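Beta-agarase (Persicobacter, PDB 6AII) cleaves agarose to yield neoagarobiose, acting as a beta-agarase of glycoside hydrolase family 16. Local coordinates at residues Asp30-Glu41 and His66-Met76; Cys149-Asp157 and Ala164-His172. All coordinates share one frame; numbering follows the deposited sequence.

Contact 1 of 2, residues Asp30-Glu41 and His66-Met76; sequences DFNYDFPANKEE and HENVSVSNGHM. With CA (calcium ion), chain B.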
loop_
_atom_site.group_PDB
_atom_site.type_symbol
_atom_site.label_atom_id
_atom_site.label_comp_id
_atom_site.label_asym_id
_atom_site.label_seq_id
_atom_site.Cartn_x
_atom_site.Cartn_y
_atom_site.Cartn_z
ATOM N N ASP A 30 -17.417 -1.352 0.155
ATOM C CA ASP A 30 -17.426 -0.037 0.797
ATOM C C ASP A 30 -17.625 -0.046 2.316
ATOM O O ASP A 30 -17.790 1.003 2.914
ATOM C CB ASP A 30 -18.388 0.902 0.076
ATOM C CG ASP A 30 -19.829 0.453 -0.022
ATOM O OD1 ASP A 30 -20.169 -0.625 0.485
ATOM O OD2 ASP A 30 -20.590 1.264 -0.594
ATOM N N PHE A 31 -17.525 -1.250 2.921
ATOM C CA PHE A 31 -17.309 -1.388 4.371
ATOM C C PHE A 31 -18.372 -0.691 5.242
ATOM O O PHE A 31 -18.051 -0.048 6.246
ATOM C CB PHE A 31 -15.898 -0.861 4.717
ATOM C CG PHE A 31 -14.832 -1.733 4.137
ATOM C CD1 PHE A 31 -14.777 -3.061 4.500
ATOM C CD2 PHE A 31 -13.911 -1.261 3.210
ATOM C CE1 PHE A 31 -13.806 -3.903 3.991
ATOM C CE2 PHE A 31 -12.938 -2.098 2.704
ATOM C CZ PHE A 31 -12.888 -3.416 3.090
ATOM N N ASN A 32 -19.631 -0.835 4.843
ATOM C CA ASN A 32 -20.708 -0.126 5.546
ATOM C C ASN A 32 -21.499 -1.122 6.392
ATOM O O ASN A 32 -22.711 -0.974 6.606
ATOM C CB ASN A 32 -21.527 0.714 4.568
ATOM C CG ASN A 32 -20.701 1.789 3.863
ATOM O OD1 ASN A 32 -19.752 2.400 4.413
ATOM N ND2 ASN A 32 -21.117 2.085 2.649
ATOM N N TYR A 33 -20.818 -2.147 6.872
ATOM C CA TYR A 33 -21.370 -3.146 7.778
ATOM C C TYR A 33 -20.477 -3.210 9.023
ATOM O O TYR A 33 -19.357 -2.661 9.019
ATOM C CB TYR A 33 -21.448 -4.518 7.111
ATOM C CG TYR A 33 -20.139 -4.941 6.478
ATOM C CD1 TYR A 33 -19.138 -5.537 7.209
ATOM C CD2 TYR A 33 -19.848 -4.619 5.160
ATOM C CE1 TYR A 33 -17.923 -5.909 6.641
ATOM C CE2 TYR A 33 -18.643 -4.983 4.583
ATOM C CZ TYR A 33 -17.659 -5.610 5.326
ATOM O OH TYR A 33 -16.480 -5.965 4.754
ATOM N N ASP A 34 -20.997 -3.864 10.067
ATOM C CA ASP A 34 -20.274 -4.035 11.341
ATOM C C ASP A 34 -19.560 -5.394 11.292
ATOM O O ASP A 34 -20.146 -6.477 11.046
ATOM C CB ASP A 34 -21.180 -3.915 12.565
ATOM C CG ASP A 34 -21.610 -2.494 12.884
ATOM O OD1 ASP A 34 -20.901 -1.563 12.493
ATOM O OD2 ASP A 34 -22.613 -2.333 13.593
ATOM N N PHE A 35 -18.249 -5.364 11.575
ATOM C CA PHE A 35 -17.460 -6.560 11.842
ATOM C C PHE A 35 -16.649 -6.284 13.095
ATOM O O PHE A 35 -15.594 -5.630 13.039
ATOM C CB PHE A 35 -16.540 -6.990 10.693
ATOM C CG PHE A 35 -15.803 -8.262 11.005
ATOM C CD1 PHE A 35 -16.393 -9.507 10.831
ATOM C CD2 PHE A 35 -14.505 -8.225 11.488
ATOM C CE1 PHE A 35 -15.712 -10.658 11.194
ATOM C CE2 PHE A 35 -13.844 -9.387 11.885
ATOM C CZ PHE A 35 -14.433 -10.606 11.703
ATOM N N PRO A 36 -17.130 -6.754 14.268
ATOM C CA PRO A 36 -16.360 -6.509 15.445
ATOM C C PRO A 36 -15.008 -7.223 15.428
ATOM O O PRO A 36 -14.888 -8.245 14.832
ATOM C CB PRO A 36 -17.200 -7.087 16.614
ATOM C CG PRO A 36 -18.594 -7.111 16.051
ATOM C CD PRO A 36 -18.440 -7.359 14.577
ATOM N N ALA A 37 -14.064 -6.573 16.087
ATOM C CA ALA A 37 -12.707 -7.166 16.214
ATOM C C ALA A 37 -12.835 -8.627 16.670
ATOM O O ALA A 37 -13.575 -8.923 17.611
ATOM C CB ALA A 37 -11.893 -6.377 17.184
ATOM N N ASN A 38 -12.098 -9.522 16.038
ATOM C CA ASN A 38 -12.241 -10.936 16.247
ATOM C C ASN A 38 -10.849 -11.548 16.418
ATOM O O ASN A 38 -9.985 -11.345 15.580
ATOM C CB ASN A 38 -12.955 -11.593 15.078
ATOM C CG ASN A 38 -13.592 -12.932 15.423
ATOM O OD1 ASN A 38 -12.930 -13.873 15.853
ATOM N ND2 ASN A 38 -14.872 -13.055 15.132
ATOM N N LYS A 39 -10.664 -12.349 17.470
ATOM C CA LYS A 39 -9.361 -12.987 17.671
ATOM C C LYS A 39 -9.094 -14.159 16.740
ATOM O O LYS A 39 -7.880 -14.608 16.639
ATOM C CB LYS A 39 -9.235 -13.487 19.116
ATOM C CG LYS A 39 -9.233 -12.410 20.153
ATOM C CD LYS A 39 -9.086 -12.932 21.582
ATOM C CE LYS A 39 -9.200 -11.783 22.565
ATOM N NZ LYS A 39 -8.989 -12.242 23.956
ATOM N N GLU A 40 -10.093 -14.628 16.008
ATOM C CA GLU A 40 -9.923 -15.761 15.175
ATOM C C GLU A 40 -9.829 -15.362 13.704
ATOM O O GLU A 40 -10.439 -14.362 13.284
ATOM C CB GLU A 40 -11.117 -16.710 15.292
ATOM C CG GLU A 40 -11.379 -17.235 16.707
ATOM C CD GLU A 40 -10.311 -18.147 17.299
ATOM O OE1 GLU A 40 -9.608 -18.819 16.517
ATOM O OE2 GLU A 40 -10.162 -18.161 18.548
ATOM N N GLU A 41 -9.092 -16.164 12.955
ATOM C CA GLU A 41 -8.927 -15.971 11.546
ATOM C C GLU A 41 -10.305 -15.976 10.869
ATOM O O GLU A 41 -11.086 -16.898 11.036
ATOM C CB GLU A 41 -8.056 -17.041 10.915
ATOM C CG GLU A 41 -8.103 -16.979 9.393
ATOM C CD GLU A 41 -7.265 -18.040 8.696
ATOM O OE1 GLU A 41 -6.052 -18.054 8.960
ATOM O OE2 GLU A 41 -7.821 -18.831 7.867
ATOM N N HIS A 66 -5.095 -10.773 14.878
ATOM C CA HIS A 66 -6.397 -10.829 14.227
ATOM C C HIS A 66 -7.331 -9.744 14.801
ATOM O O HIS A 66 -8.109 -9.097 14.029
ATOM C CB HIS A 66 -7.060 -12.199 14.481
ATOM C CG HIS A 66 -6.345 -13.296 13.776
ATOM N ND1 HIS A 66 -5.424 -14.118 14.430
ATOM C CD2 HIS A 66 -6.304 -13.664 12.485
ATOM C CE1 HIS A 66 -4.883 -14.941 13.560
ATOM N NE2 HIS A 66 -5.464 -14.750 12.380
ATOM N N GLU A 67 -7.296 -9.504 16.109
ATOM C CA GLU A 67 -8.236 -8.623 16.766
ATOM C C GLU A 67 -7.907 -7.132 16.564
ATOM O O GLU A 67 -8.554 -6.276 17.150
ATOM C CB GLU A 67 -8.317 -8.907 18.272
ATOM C CG GLU A 67 -6.985 -8.850 18.990
ATOM C CD GLU A 67 -6.254 -10.177 19.130
ATOM O OE1 GLU A 67 -6.229 -10.982 18.159
ATOM O OE2 GLU A 67 -5.589 -10.341 20.191
ATOM N N ASN A 68 -6.906 -6.827 15.739
ATOM C CA ASN A 68 -6.533 -5.436 15.431
ATOM C C ASN A 68 -7.088 -5.047 14.049
ATOM O O ASN A 68 -6.694 -4.007 13.512
ATOM C CB ASN A 68 -5.024 -5.218 15.505
ATOM C CG ASN A 68 -4.584 -4.992 16.948
ATOM O OD1 ASN A 68 -4.791 -5.881 17.806
ATOM N ND2 ASN A 68 -4.026 -3.822 17.278
ATOM N N VAL A 69 -8.049 -5.826 13.544
ATOM C CA VAL A 69 -8.803 -5.452 12.333
ATOM C C VAL A 69 -10.293 -5.482 12.690
ATOM O O VAL A 69 -10.804 -6.463 13.204
ATOM C CB VAL A 69 -8.517 -6.397 11.149
ATOM C CG1 VAL A 69 -9.403 -6.084 9.928
ATOM C CG2 VAL A 69 -7.060 -6.407 10.713
ATOM N N SER A 70 -11.024 -4.445 12.296
ATOM C CA SER A 70 -12.499 -4.456 12.486
ATOM C C SER A 70 -13.105 -3.632 11.348
ATOM O O SER A 70 -12.404 -3.058 10.530
ATOM C CB SER A 70 -12.868 -3.881 13.832
ATOM O OG SER A 70 -12.530 -2.512 13.897
ATOM N N VAL A 71 -14.418 -3.640 11.297
ATOM C CA VAL A 71 -15.161 -2.780 10.372
ATOM C C VAL A 71 -16.265 -2.115 11.154
ATOM O O VAL A 71 -17.055 -2.775 11.819
ATOM C CB VAL A 71 -15.712 -3.516 9.139
ATOM C CG1 VAL A 71 -16.346 -2.505 8.188
ATOM C CG2 VAL A 71 -14.669 -4.328 8.394
ATOM N N SER A 72 -16.297 -0.793 11.086
ATOM C CA SER A 72 -17.301 -0.008 11.848
ATOM C C SER A 72 -17.332 1.401 11.281
ATOM O O SER A 72 -16.347 1.895 10.694
ATOM C CB SER A 72 -17.063 0.066 13.351
ATOM O OG SER A 72 -15.873 0.768 13.623
ATOM N N ASN A 73 -18.484 2.048 11.438
ATOM C CA ASN A 73 -18.574 3.478 11.209
ATOM C C ASN A 73 -18.278 3.859 9.746
ATOM O O ASN A 73 -17.964 5.049 9.508
ATOM C CB ASN A 73 -17.759 4.268 12.213
ATOM C CG ASN A 73 -18.156 3.938 13.627
ATOM O OD1 ASN A 73 -17.354 3.341 14.345
ATOM N ND2 ASN A 73 -19.411 4.155 13.958
ATOM N N GLY A 74 -18.448 2.936 8.832
ATOM C CA GLY A 74 -18.282 3.141 7.379
ATOM C C GLY A 74 -16.924 2.790 6.834
ATOM O O GLY A 74 -16.714 2.936 5.603
ATOM N N HIS A 75 -16.044 2.247 7.690
ATOM C CA HIS A 75 -14.683 1.902 7.204
ATOM C C HIS A 75 -14.136 0.673 7.916
ATOM O O HIS A 75 -14.459 0.382 9.091
ATOM C CB HIS A 75 -13.718 3.075 7.419
ATOM C CG HIS A 75 -13.974 3.821 8.654
ATOM N ND1 HIS A 75 -13.522 3.364 9.902
ATOM C CD2 HIS A 75 -14.628 4.972 8.897
ATOM C CE1 HIS A 75 -13.930 4.253 10.816
ATOM N NE2 HIS A 75 -14.564 5.208 10.242
ATOM N N MET A 76 -13.227 0.018 7.209
ATOM C CA MET A 76 -12.377 -1.003 7.824
ATOM C C MET A 76 -11.360 -0.246 8.698
ATOM O O MET A 76 -10.856 0.828 8.269
ATOM C CB MET A 76 -11.624 -1.822 6.780
ATOM C CG MET A 76 -10.608 -2.738 7.373
ATOM S SD MET A 76 -9.998 -3.916 6.085
ATOM C CE MET A 76 -11.255 -5.082 5.987
HETATM CA CA CA B . -17.523 3.238 3.559
HETATM O O HOH W 1 -18.896 0.230 8.777
HETATM O O HOH W 2 -10.736 -9.155 13.457
HETATM O O HOH W 3 -5.680 -13.464 18.396
HETATM O O HOH W 4 -4.764 -16.297 10.203
HETATM O O HOH W 5 -18.816 5.199 4.460
#
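D30, N32 and G74 meet at a calcium ion. It is bound by D30 O and by N32 OD1 from one side of the contact, and by G74 O, 2.2 Å away, from the other. D5, D316 and a water add to the site. G74 sits in the type I' turn S72-H75, at backbone angles that call for glycine. A second water links the two segments beside this turn: it donates to F31 O and Y33 O and accepts from G74 N.

Two backbone hydrogen bonds join F35 and V71 in a single antiparallel bridge; F35 N to V71 O is 2.9 Å, nearly straight at 174°.

The apolar contacts centre on F31 and V71. M76 CB lies over the centre of the F31 ring, 4.0 Å from its centroid. M76 bends at its last torsion (chi3 -78°), and its CE comes to 3.4 Å from F31 CE1. V71 CG1 packs on F31 CB at 3.9 Å and also lies over one face of the Y33 ring. An alanine in place of F31 would keep CB against V71 but would probably leave M76 without its aromatic partner and open a gap beside V315 and I318.

Farther along, E41 N lies over one face of the H66 ring. The whole is a calcium-bound loop laid along an edge strand, consistent with the metal site on the beta-sandwich of many GH16 enzymes.

Contact 2 of 2, residues Cys149-Asp157 and Ala164-His172; sequences CENYGGLGD and AMNAWFAKH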
loop_
_atom_site.group_PDB
_atom_site.type_symbol
_atom_site.label_atom_id
_atom_site.label_comp_id
_atom_site.label_asym_id
_atom_site.label_seq_id
_atom_site.Cartn_x
_atom_site.Cartn_y
_atom_site.Cartn_z
ATOM N N CYS A 149 0.645 2.191 -2.469
ATOM C CA CYS A 149 0.937 3.266 -1.489
ATOM C C CYS A 149 1.810 2.679 -0.377
ATOM O O CYS A 149 1.389 1.716 0.247
ATOM C CB CYS A 149 -0.353 3.777 -0.881
ATOM S SG CYS A 149 -0.120 4.862 0.595
ATOM N N GLU A 150 2.992 3.244 -0.135
ATOM C CA GLU A 150 3.686 3.061 1.108
ATOM C C GLU A 150 3.897 4.459 1.667
ATOM O O GLU A 150 4.444 5.335 0.998
ATOM C CB GLU A 150 5.052 2.337 1.032
ATOM C CG GLU A 150 4.965 1.017 0.343
ATOM C CD GLU A 150 6.347 0.367 0.290
ATOM O OE1 GLU A 150 6.903 0.413 -0.815
ATOM O OE2 GLU A 150 6.883 -0.085 1.376
ATOM N N ASN A 151 3.363 4.683 2.841
ATOM C CA ASN A 151 3.372 5.993 3.458
ATOM C C ASN A 151 3.617 5.817 4.942
ATOM O O ASN A 151 3.304 4.722 5.459
ATOM C CB ASN A 151 2.026 6.668 3.189
ATOM C CG ASN A 151 1.765 7.878 4.063
ATOM O OD1 ASN A 151 1.271 7.688 5.164
ATOM N ND2 ASN A 151 2.323 8.991 3.671
ATOM N N TYR A 152 4.215 6.806 5.566
ATOM C CA TYR A 152 4.680 6.653 6.911
ATOM C C TYR A 152 3.942 7.487 7.932
ATOM O O TYR A 152 4.471 7.759 9.046
ATOM C CB TYR A 152 6.194 6.917 6.872
ATOM C CG TYR A 152 6.870 5.818 6.097
ATOM C CD1 TYR A 152 7.124 4.581 6.691
ATOM C CD2 TYR A 152 7.075 5.950 4.748
ATOM C CE1 TYR A 152 7.682 3.545 5.955
ATOM C CE2 TYR A 152 7.614 4.923 3.996
ATOM C CZ TYR A 152 7.902 3.717 4.608
ATOM O OH TYR A 152 8.359 2.667 3.862
ATOM N N GLY A 153 2.730 7.946 7.672
ATOM C CA GLY A 153 1.841 8.440 8.691
ATOM C C GLY A 153 2.051 9.930 9.002
ATOM O O GLY A 153 2.258 10.780 8.108
ATOM N N GLY A 154 1.980 10.222 10.279
ATOM C CA GLY A 154 1.957 11.592 10.750
ATOM C C GLY A 154 3.262 12.043 11.370
ATOM O O GLY A 154 4.253 11.335 11.345
ATOM N N LEU A 155 3.246 13.218 12.007
ATOM C CA LEU A 155 4.481 13.778 12.528
ATOM C C LEU A 155 4.711 13.437 14.005
ATOM O O LEU A 155 5.796 13.711 14.490
ATOM C CB LEU A 155 4.416 15.303 12.352
ATOM C CG LEU A 155 4.304 15.793 10.925
ATOM C CD1 LEU A 155 4.229 17.323 10.923
ATOM C CD2 LEU A 155 5.477 15.341 10.081
ATOM N N GLY A 156 3.714 12.938 14.700
ATOM C CA GLY A 156 3.768 12.583 16.076
ATOM C C GLY A 156 3.521 13.789 16.975
ATOM O O GLY A 156 3.219 14.905 16.519
ATOM N N ASP A 157 3.611 13.521 18.253
ATOM C CA ASP A 157 3.507 14.571 19.292
ATOM C C ASP A 157 4.837 15.325 19.339
ATOM O O ASP A 157 5.868 14.887 18.842
ATOM C CB ASP A 157 3.209 13.948 20.665
ATOM C CG ASP A 157 1.777 13.460 20.872
ATOM O OD1 ASP A 157 0.896 13.670 19.966
ATOM O OD2 ASP A 157 1.533 12.827 21.940
ATOM N N ALA A 164 14.421 10.490 15.026
ATOM C CA ALA A 164 13.011 10.176 15.440
ATOM C C ALA A 164 12.039 11.130 14.727
ATOM O O ALA A 164 10.800 10.927 14.826
ATOM C CB ALA A 164 12.821 10.234 16.924
ATOM N N MET A 165 12.569 12.192 14.099
ATOM C CA MET A 165 11.666 13.086 13.378
ATOM C C MET A 165 11.131 12.342 12.159
ATOM O O MET A 165 11.866 11.748 11.410
ATOM C CB MET A 165 12.389 14.385 12.995
ATOM C CG MET A 165 12.715 15.113 14.276
ATOM S SD MET A 165 13.528 16.736 13.956
ATOM C CE MET A 165 14.857 16.283 12.863
ATOM N N ASN A 166 9.823 12.515 11.933
ATOM C CA ASN A 166 9.208 11.788 10.803
ATOM C C ASN A 166 8.850 12.681 9.601
ATOM O O ASN A 166 8.213 12.223 8.663
ATOM C CB ASN A 166 7.920 11.098 11.268
ATOM C CG ASN A 166 7.553 9.916 10.396
ATOM O OD1 ASN A 166 8.438 9.156 10.010
ATOM N ND2 ASN A 166 6.246 9.693 10.185
ATOM N N ALA A 167 9.230 13.948 9.586
ATOM C CA ALA A 167 8.795 14.874 8.511
ATOM C C ALA A 167 9.136 14.394 7.118
ATOM O O ALA A 167 8.225 14.420 6.237
ATOM C CB ALA A 167 9.397 16.235 8.752
ATOM N N TRP A 168 10.358 13.925 6.812
ATOM C CA TRP A 168 10.657 13.491 5.431
ATOM C C TRP A 168 9.740 12.361 5.027
ATOM O O TRP A 168 9.210 12.241 3.900
ATOM C CB TRP A 168 12.170 13.106 5.241
ATOM C CG TRP A 168 12.527 12.656 3.836
ATOM C CD1 TRP A 168 13.145 13.453 2.914
ATOM C CD2 TRP A 168 12.306 11.400 3.171
ATOM N NE1 TRP A 168 13.304 12.773 1.745
ATOM C CE2 TRP A 168 12.815 11.518 1.850
ATOM C CE3 TRP A 168 11.738 10.169 3.499
ATOM C CZ2 TRP A 168 12.771 10.493 0.914
ATOM C CZ3 TRP A 168 11.677 9.153 2.581
ATOM C CH2 TRP A 168 12.167 9.314 1.273
ATOM N N PHE A 169 9.550 11.375 5.915
ATOM C CA PHE A 169 8.842 10.227 5.623
ATOM C C PHE A 169 7.366 10.584 5.454
ATOM O O PHE A 169 6.777 10.108 4.516
ATOM C CB PHE A 169 9.052 9.141 6.671
ATOM C CG PHE A 169 10.510 8.743 6.734
ATOM C CD1 PHE A 169 11.014 7.794 5.871
ATOM C CD2 PHE A 169 11.347 9.377 7.619
ATOM C CE1 PHE A 169 12.368 7.480 5.912
ATOM C CE2 PHE A 169 12.701 9.087 7.614
ATOM C CZ PHE A 169 13.186 8.155 6.763
ATOM N N ALA A 170 6.824 11.448 6.304
ATOM C CA ALA A 170 5.369 11.630 6.322
ATOM C C ALA A 170 4.924 12.311 5.030
ATOM O O ALA A 170 3.753 12.184 4.669
ATOM C CB ALA A 170 4.961 12.468 7.534
ATOM N N LYS A 171 5.756 13.074 4.365
ATOM C CA LYS A 171 5.248 13.841 3.259
ATOM C C LYS A 171 5.116 13.014 1.972
ATOM O O LYS A 171 4.493 13.460 1.009
ATOM C CB LYS A 171 6.097 15.073 3.016
ATOM C CG LYS A 171 7.444 14.815 2.382
ATOM C CD LYS A 171 8.280 16.107 2.379
ATOM C CE LYS A 171 9.640 15.918 1.767
ATOM N NZ LYS A 171 10.310 17.259 1.746
ATOM N N HIS A 172 5.714 11.834 1.952
ATOM C CA HIS A 172 5.819 11.050 0.740
ATOM C C HIS A 172 4.743 9.956 0.657
ATOM O O HIS A 172 4.070 9.544 1.630
ATOM C CB HIS A 172 7.164 10.380 0.637
ATOM C CG HIS A 172 8.304 11.260 0.440
ATOM N ND1 HIS A 172 9.001 11.766 1.510
ATOM C CD2 HIS A 172 8.854 11.798 -0.634
ATOM C CE1 HIS A 172 9.911 12.548 1.062
ATOM N NE2 HIS A 172 9.884 12.578 -0.252
HETATM O O HOH W 6 1.298 10.909 5.719
HETATM O O HOH W 7 8.179 14.134 13.456
#
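One amide nitrogen, N166 ND2, ties down two carbonyls of the turn opposite. It donates to G154 O at 2.8 Å, almost straight (171°), and to Y152 O at 2.9 Å, from above that carbonyl's plane. Both acceptors lie close to the N166 amide plane, so the two bonds fix the rotation of the amide. CG stands anti to the backbone N (chi1 -156°), which points the amide at the turn. N166 precedes the helix at its N-cap position, yet its side chain makes no capping bond.

N151 uses both ends of its amide. ND2 donates to H172 O at 2.7 Å, nearly along the C=O axis. OD1 accepts from G153 N in an Asx turn. A water accepts from N151 ND2 and donates to G153 O and A170 O, which satisfies these buried groups.

The rings of Y152 and F169 form a T-shaped pair, with the edge of F169 toward the face of Y152 and the planes at 76°. Their CB atoms touch at 3.6 Å. L155 CD2 lies 3.7 Å from A167 CA and also packs on A170 CB.

The contact closes the connection between antiparallel neighbours, strands 144-151 and 173-181. E150 ends an E-I-D-I-C-E run that resembles the GH16 active-site signature, and its OE1 is hydrogen-bonded to ND1 of H174. Strand 132-139 lies on the other side of strand 144-151, while W291 of helix 290-294 meets the Y152 ring.

How the contacts relate
Contact 1 is a surface contact and contact 2 a buried one. Their centres are 26 Å apart and their nearest atoms about 14 Å, so they do not touch. They share no strand or helix. Strands 69-72 and 75-79 of contact 1 belong to the antiparallel sheet, whereas strand 144-151 of contact 2 belongs to the mixed sheet. The chemistry differs accordingly. Contact 1 joins segments distant in sequence through a metal ion, one backbone bridge and several waters. Contact 2 joins segments only a few residues apart, and asparagine amides make its direct hydrogen bonds. Each includes an aromatic side chain, packed against methionine in contact 1 and against another ring in contact 2.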